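Local coordinates for protein C2 toxin component I (Clostridium botulinum, PDB 2J3X) that acts as the enzymatic component of the binary C2 toxin, an ADP-ribosyltransferase that modifies actin in target cells, at residues L89-D95 with V168-Y174; L129-R133 with S197-T201; E140-F144 with S216-Y222; E244-L249 with L281-A285; F312-K316 with M416-V420. The protein carries 2 engineered substitutions. All coordinates share one frame; numbering follows the deposited sequence.

How the contacts relate
From the N terminus, contacts 1, 2 and 3 open in turn at 89-95, 129-133 and 140-144. They close in the same order at 168-174, 197-201 and 216-222, so their loops all cross. Contact 1 joins helix 77-90 and the loop after it to the loop between strands 162-168 and 175-178 of the eight-stranded sheet. Contact 2 lays helix 126-136 on strand 191-203. Contact 3 ties strand 141-143, next to that strand, to the chain heading for the second half. Contacts 4 and 5 follow in series. Contact 4 closes a short helical loop, and contact 5 links 312-316 to strand 414-426 of the five-stranded sheet. Contacts 3 and 5 touch where F144 packs on V420.

Contact 1. Residues L89-D95 with V168-Y174; sequences LLKNTLD and VPTTFDY
T93 and D173 face each other across a single antiparallel bridge, a non-hydrogen-bonded pair with CA atoms 4.3 Å apart. The bonds lie to its two sides. Y174 N donates to N92 O at 2.9 Å, and L94 N donates to F172 O. A type II turn from P169 to F172 then presents T171 N to L94 O at 2.7 Å. The result is a single bridge flanked by backbone bonds, between the loop after helix 77-90 and the loop after strand 162-168.

The Y174 ring is the main side-chain element. Its CG lies between the backbone N and the carbonyl carbon (chi1 79°). This turns the ring back against N92 and L94. L94 CD2 sits over one face as a CH-pi contact, 3.6 Å from the Y174 ring centroid. N92 ND2 lies over the opposite face, offset toward the rim, with the amide plane 30° from the ring. Its hydrogen bond goes to Y174 O at 2.9 Å, from above the carbonyl plane. L94 also sends CD1 to V168 CG1, 3.6 Å away.

The polar ends have partners beyond the backbone bonds. N92 OD1 accepts from K32, Y174 OH meets E25, and D173 OD2 is bonded to N188. One water joins L90 O to D173 OD1.

N92 therefore holds both backbone polar groups of Y174, one with its own carbonyl and one with its amide. Together with the apolar cover from L94, this should fix the ring firmly in its place.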
# COMPACT_ATOMS: atom_id res chain seq x y z
N LEU A 89 -15.82 9.53 10.00
CA LEU A 89 -14.74 10.45 9.60
C LEU A 89 -15.19 11.46 8.52
O LEU A 89 -14.74 12.59 8.50
CB LEU A 89 -13.50 9.66 9.13
CG LEU A 89 -12.81 8.86 10.24
CD1 LEU A 89 -11.72 7.96 9.58
CD2 LEU A 89 -12.09 9.83 11.19
N LEU A 90 -16.06 11.01 7.60
CA LEU A 90 -16.53 11.85 6.47
C LEU A 90 -17.30 13.06 6.98
O LEU A 90 -17.41 14.07 6.27
CB LEU A 90 -17.44 11.03 5.54
CG LEU A 90 -16.84 10.56 4.22
CD1 LEU A 90 -15.32 10.53 4.24
CD2 LEU A 90 -17.45 9.23 3.76
N LYS A 91 -17.81 12.95 8.20
CA LYS A 91 -18.72 13.96 8.77
C LYS A 91 -17.96 15.12 9.42
O LYS A 91 -18.56 16.10 9.84
CB LYS A 91 -19.64 13.29 9.78
CG LYS A 91 -20.75 12.43 9.11
CD LYS A 91 -21.56 11.63 10.12
CE LYS A 91 -22.82 10.97 9.46
NZ LYS A 91 -23.67 10.32 10.55
N ASN A 92 -16.64 15.03 9.47
CA ASN A 92 -15.88 15.93 10.31
C ASN A 92 -14.61 16.38 9.63
O ASN A 92 -13.76 15.55 9.34
CB ASN A 92 -15.56 15.17 11.60
CG ASN A 92 -15.34 16.08 12.79
OD1 ASN A 92 -16.17 16.95 13.06
ND2 ASN A 92 -14.30 15.82 13.55
N THR A 93 -14.47 17.67 9.32
CA THR A 93 -13.32 18.12 8.55
C THR A 93 -12.52 19.20 9.27
O THR A 93 -13.11 20.10 9.92
CB THR A 93 -13.75 18.68 7.19
OG1 THR A 93 -14.74 19.70 7.38
CG2 THR A 93 -14.39 17.57 6.33
N LEU A 94 -11.19 19.17 9.12
CA LEU A 94 -10.31 20.13 9.80
C LEU A 94 -10.57 21.57 9.37
O LEU A 94 -10.71 21.83 8.17
CB LEU A 94 -8.84 19.83 9.51
CG LEU A 94 -8.34 18.60 10.30
CD1 LEU A 94 -7.00 18.15 9.73
CD2 LEU A 94 -8.24 18.90 11.84
N ASP A 95 -10.61 22.50 10.33
CA ASP A 95 -10.71 23.92 9.94
C ASP A 95 -9.35 24.62 10.02
O ASP A 95 -9.20 25.78 9.61
CB ASP A 95 -11.81 24.65 10.73
CG ASP A 95 -11.53 24.71 12.23
OD1 ASP A 95 -10.56 24.09 12.71
OD2 ASP A 95 -12.30 25.41 12.93
N VAL A 168 -1.11 17.72 8.58
CA VAL A 168 -2.31 17.35 7.89
C VAL A 168 -3.01 18.65 7.45
O VAL A 168 -3.26 19.52 8.29
CB VAL A 168 -3.27 16.60 8.83
CG1 VAL A 168 -4.54 16.16 8.05
CG2 VAL A 168 -2.53 15.44 9.51
N PRO A 169 -3.33 18.75 6.15
CA PRO A 169 -4.01 19.96 5.64
C PRO A 169 -5.41 20.22 6.16
O PRO A 169 -6.19 19.29 6.38
CB PRO A 169 -4.01 19.72 4.11
CG PRO A 169 -2.84 18.79 3.90
CD PRO A 169 -2.98 17.83 5.06
N THR A 170 -5.77 21.51 6.29
CA THR A 170 -7.14 21.89 6.62
C THR A 170 -8.04 21.27 5.55
O THR A 170 -7.59 21.03 4.42
CB THR A 170 -7.36 23.43 6.59
OG1 THR A 170 -7.06 23.87 5.28
CG2 THR A 170 -6.34 24.08 7.35
N THR A 171 -9.27 21.00 5.98
CA THR A 171 -10.38 20.37 5.24
C THR A 171 -10.33 18.84 5.25
O THR A 171 -11.32 18.20 4.88
CB THR A 171 -10.60 20.87 3.77
OG1 THR A 171 -9.66 20.24 2.92
CG2 THR A 171 -10.51 22.40 3.62
N PHE A 172 -9.20 18.24 5.65
CA PHE A 172 -9.14 16.76 5.68
C PHE A 172 -10.07 16.19 6.75
O PHE A 172 -10.25 16.78 7.78
CB PHE A 172 -7.73 16.30 5.98
CG PHE A 172 -6.87 16.16 4.79
CD1 PHE A 172 -6.95 17.08 3.73
CD2 PHE A 172 -5.90 15.17 4.76
CE1 PHE A 172 -6.07 16.98 2.64
CE2 PHE A 172 -5.02 15.09 3.68
CZ PHE A 172 -5.12 15.98 2.63
N ASP A 173 -10.68 15.03 6.47
CA ASP A 173 -11.58 14.38 7.41
C ASP A 173 -10.79 13.92 8.59
O ASP A 173 -9.61 13.52 8.45
CB ASP A 173 -12.20 13.11 6.79
CG ASP A 173 -13.01 13.40 5.54
OD1 ASP A 173 -13.54 14.51 5.37
OD2 ASP A 173 -13.09 12.51 4.68
N TYR A 174 -11.41 13.94 9.77
CA TYR A 174 -10.75 13.51 10.99
C TYR A 174 -11.69 13.18 12.10
O TYR A 174 -12.81 13.70 12.17
CB TYR A 174 -9.72 14.54 11.51
CG TYR A 174 -10.37 15.70 12.25
CD1 TYR A 174 -11.09 16.66 11.55
CD2 TYR A 174 -10.21 15.86 13.65
CE1 TYR A 174 -11.71 17.76 12.22
CE2 TYR A 174 -10.81 16.95 14.34
CZ TYR A 174 -11.55 17.88 13.61
OH TYR A 174 -12.11 18.96 14.25
O HOH W 1 -15.51 14.93 3.86
O HOH W 2 -11.02 21.63 13.12

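Contact 2. Residues L129-R133 with S197-T201; sequences LDKVR and SAIIT. With SO4 (sulfate ion), chain Q.
A198 O is gripped by two nitrogens of R133, NE and NH2, each at 2.8 Å. The contact is a helix packed on a sheet, as in an alpha/beta layer. Helix segment 129-133 runs nearly antiparallel to strand segment 197-201, at 161° between directions and 8.7 Å between axes.

The arginine chain is extended from CG to NE. It carries the guanidinium side-on to the strand, with A198 O close to the guanidinium plane. NH2 approaches in the carbonyl plane, while NE is tilted from it. One acceptor thus takes two N-H groups, each bond bent to 143°. The third nitrogen, NH1, faces back to the helix and forms a 3.4 Å salt bridge with D130 OD1. The group is held from both sides in this way. L129 CD2 lies over the centre of one guanidinium face.

Beside this polar grip the packing is apolar. A198 CB lies 3.9 Å from R133 CG. It also touches L129 CD1. L129 extends its CG anti to the backbone N (chi1 175°), which brings both methyls to the strand. CD1 lies near A198, and CD2 goes to I200 CD1, crossing that chain obliquely.

The strand is paired on strand 206-216 through S197, I199 and T201. V132, on the same helix, reaches I209 of that strand.

K131 points elsewhere. It meets F113 in a cation-pi contact. Its chain bends at the last torsion, and NZ donates to O2 of a sulfate, probably from the crystallisation liquor, at 2.8 Å.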
# COMPACT_ATOMS: atom_id res chain seq x y z
N LEU A 129 22.21 7.12 10.01
CA LEU A 129 21.32 8.20 9.55
C LEU A 129 21.42 8.35 8.04
O LEU A 129 20.40 8.47 7.35
CB LEU A 129 21.76 9.51 10.18
CG LEU A 129 20.97 10.73 9.67
CD1 LEU A 129 19.47 10.69 9.95
CD2 LEU A 129 21.58 12.00 10.31
N ASP A 130 22.64 8.40 7.50
CA ASP A 130 22.82 8.52 6.07
C ASP A 130 22.21 7.35 5.26
O ASP A 130 21.63 7.55 4.18
CB ASP A 130 24.32 8.65 5.76
CG ASP A 130 24.90 9.99 6.24
OD1 ASP A 130 24.13 10.90 6.63
OD2 ASP A 130 26.14 10.13 6.19
N LYS A 131 22.37 6.14 5.78
CA LYS A 131 21.78 4.95 5.16
C LYS A 131 20.25 5.07 5.11
O LYS A 131 19.63 4.79 4.06
CB LYS A 131 22.22 3.73 5.96
CG LYS A 131 21.61 2.44 5.52
CD LYS A 131 22.22 1.30 6.34
CE LYS A 131 21.58 -0.01 5.95
NZ LYS A 131 21.93 -0.43 4.61
N VAL A 132 19.64 5.50 6.22
CA VAL A 132 18.18 5.73 6.27
C VAL A 132 17.78 6.81 5.26
O VAL A 132 16.84 6.58 4.48
CB VAL A 132 17.72 6.14 7.70
CG1 VAL A 132 16.26 6.66 7.68
CG2 VAL A 132 17.83 4.94 8.69
N ARG A 133 18.50 7.95 5.24
CA ARG A 133 18.22 9.02 4.26
C ARG A 133 18.26 8.49 2.82
O ARG A 133 17.36 8.74 2.03
CB ARG A 133 19.25 10.13 4.39
CG ARG A 133 18.98 11.04 5.57
CD ARG A 133 20.20 11.97 5.75
NE ARG A 133 19.95 12.99 6.77
CZ ARG A 133 20.89 13.83 7.22
NH1 ARG A 133 22.16 13.70 6.80
NH2 ARG A 133 20.58 14.75 8.13
N SER A 197 12.98 14.70 4.87
CA SER A 197 14.27 14.93 5.56
C SER A 197 14.34 14.06 6.79
O SER A 197 13.32 13.59 7.26
CB SER A 197 14.44 16.40 5.99
OG SER A 197 13.42 16.78 6.87
N ALA A 198 15.55 13.84 7.28
CA ALA A 198 15.74 13.04 8.48
C ALA A 198 16.94 13.58 9.23
O ALA A 198 17.98 13.88 8.61
CB ALA A 198 16.00 11.59 8.10
N ILE A 199 16.80 13.69 10.53
CA ILE A 199 17.92 14.11 11.42
C ILE A 199 17.95 13.20 12.62
O ILE A 199 16.95 12.54 12.91
CB ILE A 199 17.81 15.59 11.87
CG1 ILE A 199 16.55 15.79 12.74
CG2 ILE A 199 17.90 16.51 10.66
CD1 ILE A 199 16.51 17.21 13.48
N ILE A 200 19.07 13.19 13.32
CA ILE A 200 19.11 12.56 14.63
C ILE A 200 18.71 13.61 15.65
O ILE A 200 19.14 14.78 15.57
CB ILE A 200 20.51 11.96 14.99
CG1 ILE A 200 20.79 10.76 14.07
CG2 ILE A 200 20.53 11.49 16.45
CD1 ILE A 200 22.32 10.48 13.87
N THR A 201 17.82 13.22 16.54
CA THR A 201 17.37 14.07 17.65
C THR A 201 17.36 13.31 18.99
O THR A 201 17.23 12.09 19.04
CB THR A 201 15.97 14.69 17.41
OG1 THR A 201 15.80 15.79 18.32
CG2 THR A 201 14.84 13.66 17.66
S SO4 Q . 20.67 -4.05 4.88
O1 SO4 Q . 19.45 -4.73 5.27
O2 SO4 Q . 20.29 -2.72 4.41
O3 SO4 Q . 21.46 -3.97 6.14
O4 SO4 Q . 21.37 -4.70 3.80

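Contact 3. Residues E140-F144 with S216-Y222; sequences EYTKF and SQELDFY
Edge strand 141-143 of the eight-stranded sheet meets the chain that leaves strand 206-216, and E140, T142 and F144 touch E218 and Y222 there. The two touching parts run 50° apart, with no direct hydrogen bond between them.

E140 and E218 both hold CG anti to the backbone N and reach out extended. Their carboxylates cross obliquely, planes 31° apart, with E140 OE1 3.6 Å from E218 OE2. These are like charges. R368 forms a salt bridge with E218 OE2 and probably offsets them, and at the crystal's pH of 3.0 one or both carboxylates may be protonated. A water lies 2.5 Å from E140 OE2 and bonds weakly to Q217 O.

T142 CG2 meets Y222 OH from the opposite direction, at 3.8 Å. T142 OG1 is bonded to S192 and R366. Farther along the chain, Y222 CE1 touches the edge of the F144 ring, 4.0 Å from F144 CD1. An Asx turn shapes the chain before Y222: Y222 N donates to D220 OD1 at 2.9 Å, and that oxygen lies over one face of the Y222 ring.

The contact lies between the two sheets. Strand 141-143 pairs with strand 191-203, L219 bonds to I296 of strand 295-301, and D220 is held by R366 of strand 363-369. F144 rests on strand 397-411.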
# COMPACT_ATOMS: atom_id res chain seq x y z
N GLU A 140 7.68 6.49 -1.15
CA GLU A 140 6.30 6.73 -0.69
C GLU A 140 5.75 5.48 -0.04
O GLU A 140 5.72 4.38 -0.66
CB GLU A 140 5.44 7.14 -1.88
CG GLU A 140 4.01 7.52 -1.50
CD GLU A 140 3.28 8.19 -2.65
OE1 GLU A 140 3.55 7.83 -3.83
OE2 GLU A 140 2.44 9.06 -2.39
N TYR A 141 5.32 5.62 1.21
CA TYR A 141 4.93 4.45 2.04
C TYR A 141 3.49 4.56 2.46
O TYR A 141 3.12 5.43 3.24
CB TYR A 141 5.79 4.43 3.30
CG TYR A 141 7.26 4.28 2.98
CD1 TYR A 141 7.82 3.02 2.69
CD2 TYR A 141 8.12 5.42 3.00
CE1 TYR A 141 9.20 2.90 2.41
CE2 TYR A 141 9.47 5.30 2.73
CZ TYR A 141 10.01 4.04 2.45
OH TYR A 141 11.37 3.93 2.19
N THR A 142 2.64 3.66 1.96
CA THR A 142 1.22 3.78 2.23
C THR A 142 0.81 3.14 3.55
O THR A 142 1.20 1.99 3.88
CB THR A 142 0.44 3.08 1.06
OG1 THR A 142 0.94 3.61 -0.17
CG2 THR A 142 -1.10 3.27 1.19
N LYS A 143 -0.02 3.87 4.32
CA LYS A 143 -0.67 3.32 5.48
C LYS A 143 -2.04 2.80 5.04
O LYS A 143 -2.96 3.56 4.78
CB LYS A 143 -0.83 4.43 6.55
CG LYS A 143 -1.36 3.84 7.90
CD LYS A 143 -0.22 3.25 8.75
CE LYS A 143 -0.76 2.74 10.09
NZ LYS A 143 0.44 2.15 10.77
N PHE A 144 -2.15 1.48 4.88
CA PHE A 144 -3.40 0.91 4.38
C PHE A 144 -4.58 1.10 5.31
O PHE A 144 -5.71 1.31 4.84
CB PHE A 144 -3.20 -0.58 4.06
CG PHE A 144 -2.09 -0.82 3.09
CD1 PHE A 144 -2.18 -0.38 1.74
CD2 PHE A 144 -0.94 -1.50 3.51
CE1 PHE A 144 -1.10 -0.65 0.83
CE2 PHE A 144 0.12 -1.77 2.63
CZ PHE A 144 0.04 -1.33 1.29
N SER A 216 0.52 12.19 1.65
CA SER A 216 0.20 12.18 0.23
C SER A 216 -0.84 11.11 -0.08
O SER A 216 -1.17 10.31 0.78
CB SER A 216 1.47 12.00 -0.61
OG SER A 216 2.61 12.63 -0.02
N GLN A 217 -1.34 11.10 -1.31
CA GLN A 217 -2.32 10.08 -1.68
C GLN A 217 -1.92 9.53 -3.01
O GLN A 217 -1.94 10.26 -4.00
CB GLN A 217 -3.70 10.73 -1.86
CG GLN A 217 -4.41 10.93 -0.58
CD GLN A 217 -5.61 11.85 -0.77
OE1 GLN A 217 -5.46 13.06 -1.05
NE2 GLN A 217 -6.80 11.28 -0.63
N GLU A 218 -1.47 8.26 -3.03
CA GLU A 218 -0.98 7.69 -4.25
C GLU A 218 -2.19 7.03 -4.92
O GLU A 218 -2.96 6.33 -4.24
CB GLU A 218 0.07 6.59 -3.92
CG GLU A 218 0.68 6.03 -5.18
CD GLU A 218 1.79 5.03 -4.81
OE1 GLU A 218 1.70 4.40 -3.72
OE2 GLU A 218 2.70 4.86 -5.62
N LEU A 219 -2.36 7.23 -6.22
CA LEU A 219 -3.59 6.75 -6.90
C LEU A 219 -3.58 5.22 -6.88
O LEU A 219 -2.61 4.60 -7.33
CB LEU A 219 -3.60 7.21 -8.35
CG LEU A 219 -4.88 6.88 -9.16
CD1 LEU A 219 -6.13 7.39 -8.44
CD2 LEU A 219 -4.72 7.46 -10.56
N ASP A 220 -4.62 4.62 -6.31
CA ASP A 220 -4.63 3.15 -6.06
C ASP A 220 -6.09 2.79 -5.78
O ASP A 220 -6.75 3.46 -4.94
CB ASP A 220 -3.80 2.88 -4.81
CG ASP A 220 -3.58 1.40 -4.49
OD1 ASP A 220 -4.34 0.50 -4.96
OD2 ASP A 220 -2.66 1.15 -3.67
N PHE A 221 -6.60 1.76 -6.48
CA PHE A 221 -8.02 1.39 -6.35
C PHE A 221 -8.22 0.10 -5.56
O PHE A 221 -9.38 -0.33 -5.37
CB PHE A 221 -8.61 1.21 -7.76
CG PHE A 221 -8.47 2.49 -8.60
CD1 PHE A 221 -9.26 3.59 -8.29
CD2 PHE A 221 -7.51 2.57 -9.63
CE1 PHE A 221 -9.10 4.79 -9.07
CE2 PHE A 221 -7.34 3.74 -10.40
CZ PHE A 221 -8.14 4.85 -10.09
N TYR A 222 -7.12 -0.42 -5.01
CA TYR A 222 -7.17 -1.63 -4.13
C TYR A 222 -8.03 -2.69 -4.82
O TYR A 222 -7.83 -2.92 -6.04
CB TYR A 222 -7.63 -1.29 -2.67
CG TYR A 222 -6.75 -0.21 -2.10
CD1 TYR A 222 -5.43 -0.46 -1.74
CD2 TYR A 222 -7.25 1.09 -1.99
CE1 TYR A 222 -4.62 0.57 -1.24
CE2 TYR A 222 -6.44 2.14 -1.52
CZ TYR A 222 -5.14 1.87 -1.18
OH TYR A 222 -4.38 2.95 -0.72
O HOH W 3 1.37 10.41 -4.17

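Contact 4. Residues E244-L249 with L281-A285; sequences EQLGAL and LISSA
Q245 and S284 meet at a polar edge of the helix crossing, and A248 and L281 meet at the apolar centre. The axes of the short segments approach to 8.3 Å and cross at -110°.

Q245 reaches across to the other helix as an extended chain, its CG anti to the carbonyl carbon (chi1 -86°). This lays its CB and CG alongside A285 CB. At the tip, NE2 donates to S284 OG at 2.7 Å, and the hydroxyl lies almost in the amide plane. The other end of the amide, OE1, accepts from S242 N, just before the helix. The amide is thus used at both ends, which fixes which atom is nitrogen and which is oxygen.

A248 CB points toward the partner helix and meets two side chains. It sits 3.4 Å from L281 CB, tighter than usual van der Waals contact, and 4.0 Å from I282 CG1. The small methyl probably helps the helices approach. L281 then turns its branch back over the first helix, with CD1 3.9 Å from E244 O. I282 approaches A248 from another direction, with CG1 3.7 Å from A248 O. L249 adds looser packing, CD1 near I282 CG2 and CD2 near A285 CB.

Helix 243-254 and helix 273-286 cross here, and helix 257-265 lies between them in the chain. Beyond the pair, I282 packs on F346, S283 OG bonds to N393, and Y237 OH donates to A285 O. The crossing lies far from the centre of the chain.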
# COMPACT_ATOMS: atom_id res chain seq x y z
N GLU A 244 -1.27 -3.21 -38.06
CA GLU A 244 -0.32 -4.25 -37.70
C GLU A 244 -0.09 -4.30 -36.19
O GLU A 244 0.00 -5.38 -35.61
CB GLU A 244 0.99 -4.07 -38.44
CG GLU A 244 0.87 -4.29 -39.94
CD GLU A 244 2.21 -4.21 -40.61
OE1 GLU A 244 2.94 -3.25 -40.28
OE2 GLU A 244 2.54 -5.08 -41.45
N GLN A 245 -0.05 -3.14 -35.56
CA GLN A 245 0.08 -3.08 -34.09
C GLN A 245 -1.10 -3.73 -33.40
O GLN A 245 -0.93 -4.55 -32.51
CB GLN A 245 0.23 -1.63 -33.64
CG GLN A 245 1.66 -1.11 -33.66
CD GLN A 245 1.72 0.40 -33.49
OE1 GLN A 245 0.73 1.10 -33.73
NE2 GLN A 245 2.88 0.90 -33.08
N LEU A 246 -2.30 -3.34 -33.80
CA LEU A 246 -3.53 -3.96 -33.31
C LEU A 246 -3.54 -5.48 -33.48
O LEU A 246 -3.84 -6.20 -32.52
CB LEU A 246 -4.75 -3.32 -33.99
CG LEU A 246 -6.10 -3.86 -33.47
CD1 LEU A 246 -6.36 -3.63 -31.94
CD2 LEU A 246 -7.27 -3.35 -34.37
N GLY A 247 -3.19 -5.97 -34.67
CA GLY A 247 -3.21 -7.42 -34.91
C GLY A 247 -2.24 -8.15 -34.03
O GLY A 247 -2.55 -9.19 -33.48
N ALA A 248 -1.06 -7.57 -33.86
CA ALA A 248 -0.04 -8.20 -33.01
C ALA A 248 -0.47 -8.23 -31.55
O ALA A 248 -0.39 -9.27 -30.88
CB ALA A 248 1.33 -7.49 -33.20
N LEU A 249 -1.02 -7.10 -31.06
CA LEU A 249 -1.54 -7.08 -29.69
C LEU A 249 -2.73 -8.05 -29.47
O LEU A 249 -2.77 -8.78 -28.49
CB LEU A 249 -1.87 -5.62 -29.31
CG LEU A 249 -2.33 -5.43 -27.88
CD1 LEU A 249 -1.39 -6.05 -26.79
CD2 LEU A 249 -2.48 -3.84 -27.65
N LEU A 281 6.24 -5.46 -32.73
CA LEU A 281 4.95 -4.78 -32.88
C LEU A 281 4.21 -4.62 -31.54
O LEU A 281 3.53 -3.61 -31.34
CB LEU A 281 4.05 -5.51 -33.92
CG LEU A 281 4.49 -5.34 -35.38
CD1 LEU A 281 3.76 -6.36 -36.30
CD2 LEU A 281 4.23 -3.95 -35.82
N ILE A 282 4.28 -5.62 -30.65
CA ILE A 282 3.57 -5.50 -29.38
C ILE A 282 4.24 -4.42 -28.54
O ILE A 282 3.54 -3.59 -27.93
CB ILE A 282 3.52 -6.83 -28.65
CG1 ILE A 282 2.74 -7.84 -29.49
CG2 ILE A 282 2.86 -6.71 -27.27
CD1 ILE A 282 3.09 -9.30 -29.12
N SER A 283 5.58 -4.41 -28.52
CA SER A 283 6.29 -3.37 -27.75
C SER A 283 6.01 -2.01 -28.34
O SER A 283 5.78 -1.07 -27.58
CB SER A 283 7.81 -3.62 -27.72
OG SER A 283 8.15 -4.70 -26.84
N SER A 284 5.97 -1.92 -29.68
CA SER A 284 5.65 -0.69 -30.40
C SER A 284 4.23 -0.21 -29.97
O SER A 284 4.03 0.95 -29.57
CB SER A 284 5.66 -1.01 -31.93
OG SER A 284 5.49 0.14 -32.68
N ALA A 285 3.26 -1.13 -29.99
CA ALA A 285 1.88 -0.79 -29.59
C ALA A 285 1.83 -0.28 -28.17
O ALA A 285 1.11 0.70 -27.87
CB ALA A 285 0.96 -2.00 -29.71

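Contact 5. Residues F312-K316 with M416-V420; sequences FSFDK and MTQVV
D315 and T417 meet because their first torsions turn both groups inward. D315 CG lies anti to its carbonyl carbon (chi1 -73°), which directs the carboxylate to strand 414-426. T417 OG1 has the same placement (chi1 -59°), which places CG2 anti to the backbone N, against F314 CB.

The carboxylate uses both oxygens on this one residue. T417 OG1 donates to D315 OD1 at 2.6 Å, on the syn side but well out of the carboxylate plane. T417 N donates to D315 OD2 at 2.9 Å, along the syn lone pair and nearly straight, at 163°. A water adds a third link. It donates to D315 OD2 at 2.7 Å and to T417 O at 2.6 Å, and it accepts from F314 N. An ST turn sets up this bend: D315 N donates to S313 OG at 3.0 Å.

The apolar part lies beside it. T417 CG2 packs on F314 CB at 3.7 Å. The F314 ring presents a face to V419 CG1, which stands 4.1 Å from F314 CE2, and its edge to T417 O. F312 CE1 also lies over a face of this ring. L329 of helix 326-336 packs on both F314 and V419.

The contact fixes the start of strand 315-318 and the loop before it against the five-stranded sheet, where M416 and Q418 pair with strand 397-411. Three donors surround the D315 carboxylate: a hydroxyl, a backbone N-H and a water. They would be expected to favour its charged form and to hold it in one rotation.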
# COMPACT_ATOMS: atom_id res chain seq x y z
N PHE A 312 4.08 -22.71 -1.19
CA PHE A 312 4.67 -22.16 0.01
C PHE A 312 3.59 -21.48 0.84
O PHE A 312 2.84 -20.67 0.29
CB PHE A 312 5.74 -21.12 -0.37
CG PHE A 312 6.39 -20.49 0.85
CD1 PHE A 312 5.80 -19.38 1.49
CD2 PHE A 312 7.57 -21.03 1.36
CE1 PHE A 312 6.37 -18.84 2.64
CE2 PHE A 312 8.16 -20.49 2.47
CZ PHE A 312 7.56 -19.40 3.14
N SER A 313 3.55 -21.74 2.14
CA SER A 313 2.52 -21.08 2.97
C SER A 313 3.14 -20.35 4.13
O SER A 313 4.11 -20.85 4.76
CB SER A 313 1.53 -22.12 3.52
OG SER A 313 0.60 -21.55 4.44
N PHE A 314 2.50 -19.22 4.49
CA PHE A 314 2.88 -18.48 5.69
C PHE A 314 2.06 -18.81 6.94
O PHE A 314 2.23 -18.16 7.99
CB PHE A 314 2.73 -16.96 5.39
CG PHE A 314 3.78 -16.40 4.48
CD1 PHE A 314 5.11 -16.20 4.94
CD2 PHE A 314 3.45 -16.02 3.18
CE1 PHE A 314 6.09 -15.64 4.11
CE2 PHE A 314 4.42 -15.46 2.34
CZ PHE A 314 5.76 -15.25 2.85
N ASP A 315 1.15 -19.77 6.82
CA ASP A 315 0.29 -20.11 7.94
C ASP A 315 0.71 -21.42 8.59
O ASP A 315 1.18 -22.31 7.89
CB ASP A 315 -1.12 -20.27 7.42
CG ASP A 315 -1.73 -18.90 7.06
OD1 ASP A 315 -1.84 -18.08 7.99
OD2 ASP A 315 -2.00 -18.68 5.88
N LYS A 316 0.48 -21.49 9.90
CA LYS A 316 0.72 -22.73 10.67
C LYS A 316 -0.51 -22.99 11.57
O LYS A 316 -1.35 -22.10 11.76
CB LYS A 316 2.01 -22.60 11.48
CG LYS A 316 1.95 -21.53 12.56
CD LYS A 316 3.24 -21.37 13.39
CE LYS A 316 2.95 -20.45 14.60
NZ LYS A 316 4.06 -20.37 15.65
N MET A 416 -6.16 -16.32 4.82
CA MET A 416 -4.84 -16.77 4.43
C MET A 416 -3.83 -15.63 4.72
O MET A 416 -4.11 -14.46 4.39
CB MET A 416 -4.85 -17.18 2.94
CG MET A 416 -3.55 -17.74 2.47
SD MET A 416 -3.54 -18.12 0.70
CE MET A 416 -5.19 -18.70 0.59
N THR A 417 -2.70 -15.96 5.32
CA THR A 417 -1.63 -14.96 5.46
C THR A 417 -1.03 -14.75 4.08
O THR A 417 -0.60 -15.68 3.35
CB THR A 417 -0.56 -15.38 6.48
OG1 THR A 417 -1.17 -15.58 7.75
CG2 THR A 417 0.49 -14.31 6.63
N GLN A 418 -0.98 -13.48 3.72
CA GLN A 418 -0.43 -13.07 2.43
C GLN A 418 0.46 -11.86 2.63
O GLN A 418 0.53 -11.31 3.72
CB GLN A 418 -1.54 -12.72 1.44
CG GLN A 418 -2.65 -13.82 1.38
CD GLN A 418 -3.54 -13.71 0.15
OE1 GLN A 418 -3.81 -12.62 -0.35
NE2 GLN A 418 -4.07 -14.85 -0.30
N VAL A 419 1.17 -11.47 1.57
CA VAL A 419 2.10 -10.33 1.73
C VAL A 419 1.86 -9.37 0.59
O VAL A 419 1.81 -9.79 -0.61
CB VAL A 419 3.60 -10.79 1.76
CG1 VAL A 419 3.96 -11.51 3.13
CG2 VAL A 419 3.97 -11.64 0.47
N VAL A 420 1.82 -8.06 0.94
CA VAL A 420 1.72 -7.02 -0.08
C VAL A 420 3.11 -6.47 -0.35
O VAL A 420 3.74 -5.92 0.57
CB VAL A 420 0.76 -5.90 0.46
CG1 VAL A 420 0.67 -4.71 -0.53
CG2 VAL A 420 -0.65 -6.55 0.72
O HOH W 4 -0.23 -18.18 3.87